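Local coordinates for aluminum resistance protein (PDB 3I16) that probably cleaves carbon-sulfur bonds with the help of bound pyridoxal 5'-phosphate and is associated with aluminum resistance, at residues N111-P114 with G115-M118; T260-C263 with I264-S268; I36-D39 with I40-F43; A297-I300 with S301-L305. All coordinates share one frame; numbering follows the deposited sequence. Where two conformers were deposited one is given.

In the fold
Contacts 1 and 2 lie in the domain built on the mixed seven-stranded sheet and touch through Asn111, which packs against Lys266 and Thr267. Contacts 3 and 4 lie on the opposite side of the chain's centre from contact 1, on helices 17-54 and 287-318, which pack together through Leu37 on Leu305 and Ile40 on Met302. Contact 4 is wholly buried; the other three are only partly so. Chemistry follows place: contact 1 is a turn held by backbone and amide bonds, contact 2 a capped helix start with a surface salt bridge, contact 3 a charged and hydrated helix face against a third subunit, and contact 4 a core helix carrying one polar patch at that same interface.

Contact 1 (N111-P114 with G115-M118); sequences NLRP and GNTM
Arg113 and Asn116 end a type II beta turn, closed by the bond from Asn116 N to Arg113 O at 2.9 Å; Gly115, with phi at 97°, occupies the position of this turn that requires a positive phi. The asparagine side chain folds back over the turn and adds a second link: its OD1 accepts from Arg113 N at 2.9 Å. That donor stands above the amide carbonyl plane, 54° out of it, not on a lone pair. With CG beside its own backbone N (chi1 -64°), Asn116 brings OD1 to Arg113 N; with its backbone N on Arg113 O, it binds both polar backbone atoms of Arg113. Leu112 flanks the link on the apolar side. Its CD2 lies 3.7 Å from Asn116 CB, while CD1 meets CB of Met118, a selenomethionine here, at 4.0 Å with the two side chains at about a right angle. The Arg113 chain, bent at chi2, curls back so that NH1 donates to Leu112 O at 2.9 Å and also to Gly110 O near the end of helix 100-111. NH2 reaches Asn140 O of the second subunit. Placing a guanidinium beside carbonyls at a helix C-terminus probably offsets the negative end of the helix dipole, while the paired Arg113-Asn116 bonds fix the reversal that leads the chain into strand 117-120.

Contact 2 (T260-C263 with I264-S268); sequences TKDC and IEKTS. With EDO (1,2-ethanediol), chain O.
The N-cap and first turns of helix 261-271, entered directly from strand 255-259, make up this contact. Ile264 N donates to Thr260 O at 2.9 Å, the first main-chain bond of the helix, and the Thr260 hydroxyl supplies the cap: OG1 accepts from Cys263 N at 3.2 Å. A turn later, Cys263 O takes two bonds from Thr267, OG1 at 2.9 Å and N at 3.1 Å, reaching it from opposite faces of the carbonyl plane; chi1 of -57° turns the hydroxyl back toward that oxygen. On the outer side, Asp262 OD2 and Lys266 NZ form a salt bridge at 3.4 Å, its hydrogen bond weak, between side chains that cross obliquely. Lys261 crosses Glu265 at a slant too, bringing CE to 3.1 Å from OE2, but NZ stays 4.4 Å from that oxygen, beyond a salt bridge. Glu265 OE1 accepts from O2 of an ethanediol at 2.7 Å, and this molecule also bonds Ser139 O of the second subunit. Ile264 packs inward on Leu92, Leu237 and Leu257. Such an N-capped amphipathic helix, apolar face on the sheet and charged face outward, belongs to the large domain of fold-type I pyridoxal-phosphate enzymes.

Contact 3 (I36-D39 with I40-F43); sequences ILDD and IREF. With EDO (1,2-ethanediol), chain L.
Asp38 and Arg41, one turn apart on helix 17-54, stack carboxylate on guanidinium with their planes 8° apart. Asp38 OD1 lies over one face, 3.3 Å from Arg41 NH2; no N-H points at it, so this salt bridge rests on charge alone. A bend at chi3 (62°) carries the guanidinium back along the aspartate. Water 1 and an ethanediol O2 lie at its edge, in plane. NH2 donates to water 1, which donates to Asp38 O at 2.7 Å, and to water 2, which donates to Asp38 OD2 at 3.0 Å. NE has a salt bridge with Asp412 of the third subunit, and NH1 gives the ethanediol a weak bond. Asp38 OD1 is also paired with Lys306 on helix 287-318. Helix bonds from Ile40, Arg41 and Glu42 N satisfy Ile36, Leu37 and Asp38 O. Asp39 O receives a weak bond from Phe43 N at 3.4 Å and a firmer one from water 3 at 2.7 Å. That water donates as well to Glu42 OE1 at 2.6 Å. Glu42 OE2 forms a salt bridge with Lys415 NZ of the third subunit, and Asp39 OD2 accepts from Gly1 N there. The pattern is that of an amphipathic helix, with Leu37 on helix 287-318 and the charged, hydrated face in a subunit interface.

Contact 4 (A297-I300 with S301-L305); sequences APHI and SMEAL. With EDO (1,2-ethanediol), chain L.
Ser301 grips Ala297 O twice, and this is the tight part of the contact. Ser301 N donates at 2.8 Å and OG at 2.7 Å, from opposite faces of the carbonyl plane. A chi1 of -68° sets OG beside its own backbone N and lets it fold back onto the preceding turn. Nearby, CG of Met302, a selenomethionine here, sits 3.5 Å from Pro298 O, and the rest of that chain runs on to pack on Ile40 of helix 17-54. Pro298 packs against that helix too, on Asn44 and Val48. Helix 287-318, to which all of this belongs, is a long helix that kinks here, where the nitrogens of Pro298 and His299 have no bond to the turn before. The looser, hydrated part lies around His299 and Glu303, where an ordered water and an ethanediol take part at the interface with the third subunit. Glu303 OE2 approaches the His299 ring obliquely, 3.3 Å from NE2, but the angle is too poor for a hydrogen bond; ring and carboxylate planes lie 20° apart. Water 5 rests over the centre of the ring and joins the two residues, donating to His299 O and, at 2.8 Å, to Glu303 OE2. An ethanediol, probably from the crystallisation liquor, gives its O2 to that same OE2 at 2.7 Å, while Glu303 OE1 accepts from Phe411 N. His299 NE2 is hydrogen-bonded to NE2 of His299 of the third subunit, the two rings meeting at about 65°.

Contact 1 (N111-P114 with G115-M118)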
loop_
_atom_site.group_PDB
_atom_site.type_symbol
_atom_site.label_atom_id
_atom_site.label_comp_id
_atom_site.label_asym_id
_atom_site.label_seq_id
_atom_site.Cartn_x
_atom_site.Cartn_y
_atom_site.Cartn_z
ATOM N N ASN B 111 -16.311 14.375 24.748
ATOM C CA ASN B 111 -16.386 15.514 25.661
ATOM C C ASN B 111 -17.646 15.695 26.511
ATOM O O ASN B 111 -17.688 16.632 27.314
ATOM C CB ASN B 111 -16.042 16.809 24.898
ATOM C CG ASN B 111 -14.571 16.869 24.509
ATOM O OD1 ASN B 111 -13.745 17.365 25.281
ATOM N ND2 ASN B 111 -14.224 16.298 23.347
ATOM N N LEU B 112 -18.632 14.799 26.385
ATOM C CA LEU B 112 -19.885 14.901 27.152
ATOM C C LEU B 112 -20.058 13.671 28.045
ATOM O O LEU B 112 -19.607 12.584 27.703
ATOM C CB LEU B 112 -21.090 15.063 26.212
ATOM C CG LEU B 112 -21.213 16.402 25.478
ATOM C CD1 LEU B 112 -22.095 16.224 24.244
ATOM C CD2 LEU B 112 -21.745 17.541 26.414
ATOM N N ARG B 113 -20.672 13.882 29.207
ATOM C CA ARG B 113 -20.909 12.842 30.205
ATOM C C ARG B 113 -22.354 12.894 30.669
ATOM O O ARG B 113 -23.030 13.930 30.508
ATOM C CB ARG B 113 -19.974 13.041 31.402
ATOM C CG ARG B 113 -18.483 13.014 31.053
ATOM C CD ARG B 113 -18.018 11.564 30.745
ATOM N NE ARG B 113 -16.601 11.569 30.429
ATOM C CZ ARG B 113 -16.057 11.697 29.222
ATOM N NH1 ARG B 113 -16.800 11.776 28.106
ATOM N NH2 ARG B 113 -14.731 11.714 29.130
ATOM N N PRO B 114 -22.848 11.791 31.258
ATOM C CA PRO B 114 -24.240 11.820 31.690
ATOM C C PRO B 114 -24.578 13.055 32.525
ATOM O O PRO B 114 -23.792 13.469 33.373
ATOM C CB PRO B 114 -24.392 10.535 32.493
ATOM C CG PRO B 114 -23.365 9.606 31.911
ATOM C CD PRO B 114 -22.221 10.479 31.493
ATOM N N GLY B 115 -25.725 13.656 32.251
ATOM C CA GLY B 115 -26.131 14.865 32.944
ATOM C C GLY B 115 -25.802 16.132 32.183
ATOM O O GLY B 115 -26.494 17.146 32.327
ATOM N N ASN B 116 -24.743 16.110 31.388
ATOM C CA ASN B 116 -24.389 17.272 30.591
ATOM C C ASN B 116 -25.433 17.472 29.494
ATOM O O ASN B 116 -26.104 16.534 29.040
ATOM C CB ASN B 116 -23.061 17.079 29.854
ATOM C CG ASN B 116 -21.852 16.929 30.755
ATOM O OD1 ASN B 116 -20.803 16.556 30.262
ATOM N ND2 ASN B 116 -21.969 17.240 32.044
ATOM N N THR B 117 -25.503 18.697 29.022
ATOM C CA THR B 117 -26.388 19.061 27.939
ATOM C C THR B 117 -25.559 19.761 26.890
ATOM O O THR B 117 -24.696 20.584 27.239
ATOM C CB THR B 117 -27.478 20.032 28.439
ATOM O OG1 THR B 117 -28.242 19.386 29.445
ATOM C CG2 THR B 117 -28.407 20.483 27.304
HETATM N N MSE B 118 -25.817 19.454 25.617
HETATM C CA MSE B 118 -25.156 20.147 24.517
HETATM C C MSE B 118 -26.195 21.065 23.903
HETATM O O MSE B 118 -27.407 20.768 23.941
HETATM C CB MSE B 118 -24.591 19.187 23.459
HETATM C CG MSE B 118 -25.641 18.439 22.643
HETATM SE SE MSE B 118 -24.876 17.392 21.202
HETATM C CE MSE B 118 -24.327 18.783 20.054
#

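Contact 2 (T260-C263 with I264-S268)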
loop_
_atom_site.group_PDB
_atom_site.type_symbol
_atom_site.label_atom_id
_atom_site.label_comp_id
_atom_site.label_asym_id
_atom_site.label_seq_id
_atom_site.Cartn_x
_atom_site.Cartn_y
_atom_site.Cartn_z
ATOM N N THR B 260 -7.870 22.109 22.162
ATOM C CA THR B 260 -7.178 21.983 23.428
ATOM C C THR B 260 -6.752 20.547 23.656
ATOM O O THR B 260 -7.403 19.602 23.183
ATOM C CB THR B 260 -8.019 22.472 24.618
ATOM O OG1 THR B 260 -9.131 21.599 24.847
ATOM C CG2 THR B 260 -8.496 23.884 24.377
ATOM N N LYS B 261 -5.636 20.382 24.361
ATOM C CA LYS B 261 -5.120 19.056 24.657
ATOM C C LYS B 261 -6.155 18.205 25.379
ATOM O O LYS B 261 -6.323 17.016 25.066
ATOM C CB LYS B 261 -3.832 19.161 25.472
ATOM C CG LYS B 261 -3.116 17.830 25.702
ATOM C CD LYS B 261 -1.718 18.064 26.277
ATOM C CE LYS B 261 -1.000 16.775 26.606
ATOM N NZ LYS B 261 0.428 16.998 26.985
ATOM N N ASP B 262 -6.857 18.795 26.340
ATOM C CA ASP B 262 -7.885 18.053 27.079
ATOM C C ASP B 262 -9.026 17.583 26.140
ATOM O O ASP B 262 -9.431 16.436 26.205
ATOM C CB ASP B 262 -8.462 18.902 28.209
ATOM C CG ASP B 262 -9.330 18.100 29.135
ATOM O OD1 ASP B 262 -8.815 17.120 29.720
ATOM O OD2 ASP B 262 -10.516 18.454 29.293
ATOM N N CYS B 263 -9.537 18.459 25.277
ATOM C CA CYS B 263 -10.603 18.059 24.328
ATOM C C CYS B 263 -10.136 17.016 23.312
ATOM O O CYS B 263 -10.903 16.135 22.940
ATOM C CB CYS B 263 -11.161 19.254 23.560
ATOM S SG CYS B 263 -12.072 20.447 24.580
ATOM N N ILE B 264 -8.881 17.109 22.876
ATOM C CA ILE B 264 -8.336 16.170 21.897
ATOM C C ILE B 264 -8.106 14.824 22.566
ATOM O O ILE B 264 -8.469 13.788 21.998
ATOM C CB ILE B 264 -7.067 16.714 21.232
ATOM C CG1 ILE B 264 -7.424 17.894 20.292
ATOM C CG2 ILE B 264 -6.350 15.618 20.454
ATOM C CD1 ILE B 264 -8.165 17.517 18.980
ATOM N N GLU B 265 -7.542 14.824 23.780
ATOM C CA GLU B 265 -7.361 13.557 24.487
ATOM C C GLU B 265 -8.693 12.850 24.712
ATOM O O GLU B 265 -8.806 11.650 24.431
ATOM C CB GLU B 265 -6.596 13.727 25.801
ATOM C CG GLU B 265 -5.106 13.941 25.566
ATOM C CD GLU B 265 -4.349 14.309 26.825
ATOM O OE1 GLU B 265 -4.994 14.481 27.871
ATOM O OE2 GLU B 265 -3.111 14.465 26.750
ATOM N N LYS B 266 -9.689 13.589 25.200
ATOM C CA LYS B 266 -11.017 13.014 25.442
ATOM C C LYS B 266 -11.652 12.436 24.161
ATOM O O LYS B 266 -12.322 11.407 24.222
ATOM C CB LYS B 266 -11.952 14.038 26.084
ATOM C CG LYS B 266 -11.654 14.295 27.547
ATOM C CD LYS B 266 -12.669 15.270 28.107
ATOM C CE LYS B 266 -12.438 15.607 29.563
ATOM N NZ LYS B 266 -13.387 16.719 29.960
ATOM N N THR B 267 -11.484 13.121 23.028
ATOM C CA THR B 267 -11.962 12.593 21.751
ATOM C C THR B 267 -11.230 11.279 21.408
ATOM O O THR B 267 -11.875 10.302 21.010
ATOM C CB THR B 267 -11.752 13.588 20.595
ATOM O OG1 THR B 267 -12.414 14.819 20.894
ATOM C CG2 THR B 267 -12.311 13.007 19.289
ATOM N N SER B 268 -9.900 11.248 21.613
ATOM C CA SER B 268 -9.105 10.045 21.333
ATOM C C SER B 268 -9.587 8.799 22.090
ATOM O O SER B 268 -9.528 7.703 21.550
ATOM C CB SER B 268 -7.593 10.254 21.577
ATOM O OG SER B 268 -7.226 10.267 22.949
HETATM C C1 EDO O . -9.316 13.216 30.230
HETATM O O1 EDO O . -8.506 12.611 31.237
HETATM C C2 EDO O . -8.440 13.721 29.091
HETATM O O2 EDO O . -7.054 13.534 29.388
#

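Contact 3 (I36-D39 with I40-F43)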
loop_
_atom_site.group_PDB
_atom_site.type_symbol
_atom_site.label_atom_id
_atom_site.label_comp_id
_atom_site.label_asym_id
_atom_site.label_seq_id
_atom_site.Cartn_x
_atom_site.Cartn_y
_atom_site.Cartn_z
ATOM N N ILE B 36 -9.316 38.347 -4.742
ATOM C CA ILE B 36 -9.478 38.290 -3.286
ATOM C C ILE B 36 -9.064 36.912 -2.778
ATOM O O ILE B 36 -8.331 36.769 -1.780
ATOM C CB ILE B 36 -10.963 38.505 -2.894
ATOM C CG1 ILE B 36 -11.429 39.932 -3.234
ATOM C CG2 ILE B 36 -11.174 38.218 -1.438
ATOM C CD1 ILE B 36 -11.816 40.156 -4.699
ATOM N N LEU B 37 -9.516 35.890 -3.487
ATOM C CA LEU B 37 -9.223 34.511 -3.133
ATOM C C LEU B 37 -7.733 34.185 -3.231
ATOM O O LEU B 37 -7.194 33.465 -2.390
ATOM C CB LEU B 37 -10.047 33.544 -4.001
ATOM C CG LEU B 37 -11.576 33.722 -3.982
ATOM C CD1 LEU B 37 -12.249 32.641 -4.803
ATOM C CD2 LEU B 37 -12.167 33.766 -2.564
ATOM N N ASP B 38 -7.060 34.716 -4.241
ATOM C CA ASP B 38 -5.626 34.447 -4.399
ATOM C C ASP B 38 -4.782 35.045 -3.262
ATOM O O ASP B 38 -3.754 34.459 -2.869
ATOM C CB ASP B 38 -5.142 34.950 -5.756
ATOM C CG ASP B 38 -5.800 34.225 -6.918
ATOM O OD1 ASP B 38 -6.403 33.146 -6.732
ATOM O OD2 ASP B 38 -5.697 34.721 -8.043
ATOM N N ASP B 39 -5.216 36.198 -2.735
ATOM C CA ASP B 39 -4.521 36.870 -1.616
ATOM C C ASP B 39 -4.615 35.996 -0.389
ATOM O O ASP B 39 -3.621 35.815 0.317
ATOM C CB ASP B 39 -5.118 38.264 -1.326
ATOM C CG ASP B 39 -5.013 39.215 -2.517
ATOM O OD1 ASP B 39 -4.118 39.013 -3.356
ATOM O OD2 ASP B 39 -5.817 40.169 -2.618
ATOM N N ILE B 40 -5.801 35.433 -0.156
ATOM C CA ILE B 40 -6.030 34.504 0.961
ATOM C C ILE B 40 -5.213 33.208 0.766
ATOM O O ILE B 40 -4.574 32.735 1.691
ATOM C CB ILE B 40 -7.537 34.199 1.124
ATOM C CG1 ILE B 40 -8.302 35.447 1.574
ATOM C CG2 ILE B 40 -7.790 33.089 2.127
ATOM C CD1 ILE B 40 -9.815 35.322 1.375
ATOM N N ARG B 41 -5.218 32.665 -0.449
ATOM C CA ARG B 41 -4.539 31.394 -0.762
ATOM C C ARG B 41 -3.044 31.485 -0.521
ATOM O O ARG B 41 -2.421 30.562 0.029
ATOM C CB ARG B 41 -4.840 31.009 -2.213
ATOM C CG ARG B 41 -4.192 29.713 -2.696
ATOM C CD ARG B 41 -4.414 29.551 -4.166
ATOM N NE ARG B 41 -3.796 30.631 -4.938
ATOM C CZ ARG B 41 -3.997 30.855 -6.231
ATOM N NH1 ARG B 41 -4.815 30.087 -6.954
ATOM N NH2 ARG B 41 -3.387 31.876 -6.815
ATOM N N GLU B 42 -2.479 32.615 -0.910
ATOM C CA GLU B 42 -1.075 32.892 -0.713
ATOM C C GLU B 42 -0.709 32.816 0.780
ATOM O O GLU B 42 0.264 32.159 1.162
ATOM C CB GLU B 42 -0.795 34.294 -1.240
ATOM C CG GLU B 42 0.617 34.729 -1.147
ATOM C CD GLU B 42 0.791 36.086 -1.773
ATOM O OE1 GLU B 42 0.270 37.073 -1.199
ATOM O OE2 GLU B 42 1.446 36.151 -2.836
ATOM N N PHE B 43 -1.469 33.527 1.615
ATOM C CA PHE B 43 -1.225 33.488 3.067
ATOM C C PHE B 43 -1.333 32.057 3.602
ATOM O O PHE B 43 -0.478 31.597 4.392
ATOM C CB PHE B 43 -2.228 34.336 3.827
ATOM C CG PHE B 43 -2.010 34.303 5.311
ATOM C CD1 PHE B 43 -1.140 35.195 5.916
ATOM C CD2 PHE B 43 -2.632 33.361 6.082
ATOM C CE1 PHE B 43 -0.929 35.164 7.249
ATOM C CE2 PHE B 43 -2.404 33.312 7.440
ATOM C CZ PHE B 43 -1.562 34.224 8.020
HETATM C C1 EDO L . -7.713 28.595 -11.710
HETATM O O1 EDO L . -7.273 27.238 -11.846
HETATM C C2 EDO L . -6.666 29.449 -11.007
HETATM O O2 EDO L . -6.594 29.195 -9.591
HETATM O O HOH W 1 -2.084 33.462 -4.753
HETATM O O HOH W 2 -4.877 32.203 -9.481
HETATM O O HOH W 3 -1.449 37.433 0.728
HETATM O O HOH W 4 -1.707 37.757 -3.994
#

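Contact 4 (A297-I300 with S301-L305)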
loop_
_atom_site.group_PDB
_atom_site.type_symbol
_atom_site.label_atom_id
_atom_site.label_comp_id
_atom_site.label_asym_id
_atom_site.label_seq_id
_atom_site.Cartn_x
_atom_site.Cartn_y
_atom_site.Cartn_z
ATOM N N ALA B 297 -3.803 21.616 0.071
ATOM C CA ALA B 297 -5.171 22.033 0.431
ATOM C C ALA B 297 -5.491 23.521 0.242
ATOM O O ALA B 297 -6.578 23.849 -0.209
ATOM C CB ALA B 297 -5.550 21.557 1.870
ATOM N N PRO B 298 -4.583 24.424 0.643
ATOM C CA PRO B 298 -4.900 25.835 0.444
ATOM C C PRO B 298 -5.230 26.163 -1.025
ATOM O O PRO B 298 -6.159 26.922 -1.291
ATOM C CB PRO B 298 -3.613 26.534 0.895
ATOM C CG PRO B 298 -3.083 25.615 1.978
ATOM C CD PRO B 298 -3.412 24.234 1.533
ATOM N N HIS B 299 -4.477 25.561 -1.946
ATOM C CA HIS B 299 -4.657 25.728 -3.379
ATOM C C HIS B 299 -5.910 25.029 -3.911
ATOM O O HIS B 299 -6.778 25.666 -4.523
ATOM C CB HIS B 299 -3.406 25.205 -4.119
ATOM C CG HIS B 299 -3.459 25.392 -5.602
ATOM N ND1 HIS B 299 -2.968 26.514 -6.232
ATOM C CD2 HIS B 299 -3.970 24.602 -6.577
ATOM C CE1 HIS B 299 -3.166 26.400 -7.533
ATOM N NE2 HIS B 299 -3.770 25.246 -7.769
ATOM N N ILE B 300 -6.014 23.727 -3.665
ATOM C CA ILE B 300 -7.134 22.925 -4.186
ATOM C C ILE B 300 -8.438 23.472 -3.627
ATOM O O ILE B 300 -9.439 23.464 -4.316
ATOM C CB ILE B 300 -6.995 21.397 -3.865
ATOM C CG1 ILE B 300 -5.724 20.773 -4.479
ATOM C CG2 ILE B 300 -8.221 20.593 -4.351
ATOM C CD1 ILE B 300 -5.679 20.719 -5.978
ATOM N N SER B 301 -8.442 23.863 -2.351
ATOM C CA SER B 301 -9.650 24.459 -1.730
ATOM C C SER B 301 -10.154 25.663 -2.555
ATOM O O SER B 301 -11.347 25.799 -2.786
ATOM C CB SER B 301 -9.387 24.890 -0.272
ATOM O OG SER B 301 -9.171 23.767 0.588
HETATM N N MSE B 302 -9.237 26.514 -3.017
HETATM C CA MSE B 302 -9.638 27.661 -3.834
HETATM C C MSE B 302 -10.023 27.315 -5.292
HETATM O O MSE B 302 -10.787 28.070 -5.938
HETATM C CB MSE B 302 -8.572 28.733 -3.774
HETATM C CG MSE B 302 -8.435 29.344 -2.395
HETATM SE SE MSE B 302 -10.188 30.033 -1.754
HETATM C CE MSE B 302 -9.475 31.208 -0.387
ATOM N N GLU B 303 -9.485 26.228 -5.828
ATOM C CA GLU B 303 -9.904 25.760 -7.141
ATOM C C GLU B 303 -11.389 25.417 -7.054
ATOM O O GLU B 303 -12.167 25.802 -7.913
ATOM C CB GLU B 303 -9.110 24.520 -7.579
ATOM C CG GLU B 303 -7.641 24.755 -7.857
ATOM C CD GLU B 303 -7.401 25.771 -8.979
ATOM O OE1 GLU B 303 -8.019 25.657 -10.062
ATOM O OE2 GLU B 303 -6.566 26.663 -8.780
ATOM N N ALA B 304 -11.782 24.710 -5.989
ATOM C CA ALA B 304 -13.180 24.326 -5.778
ATOM C C ALA B 304 -14.063 25.551 -5.569
ATOM O O ALA B 304 -15.183 25.625 -6.109
ATOM C CB ALA B 304 -13.317 23.358 -4.572
ATOM N N LEU B 305 -13.575 26.504 -4.783
ATOM C CA LEU B 305 -14.368 27.684 -4.501
ATOM C C LEU B 305 -14.592 28.537 -5.764
ATOM O O LEU B 305 -15.680 29.070 -5.949
ATOM C CB LEU B 305 -13.735 28.533 -3.407
ATOM C CG LEU B 305 -14.626 29.683 -2.970
ATOM C CD1 LEU B 305 -15.886 29.102 -2.312
ATOM C CD2 LEU B 305 -13.872 30.572 -2.053
HETATM C C1 EDO L . -7.713 28.595 -11.710
HETATM O O1 EDO L . -7.273 27.238 -11.846
HETATM C C2 EDO L . -6.666 29.449 -11.007
HETATM O O2 EDO L . -6.594 29.195 -9.591
HETATM O O HOH W 5 -6.133 27.732 -6.282
#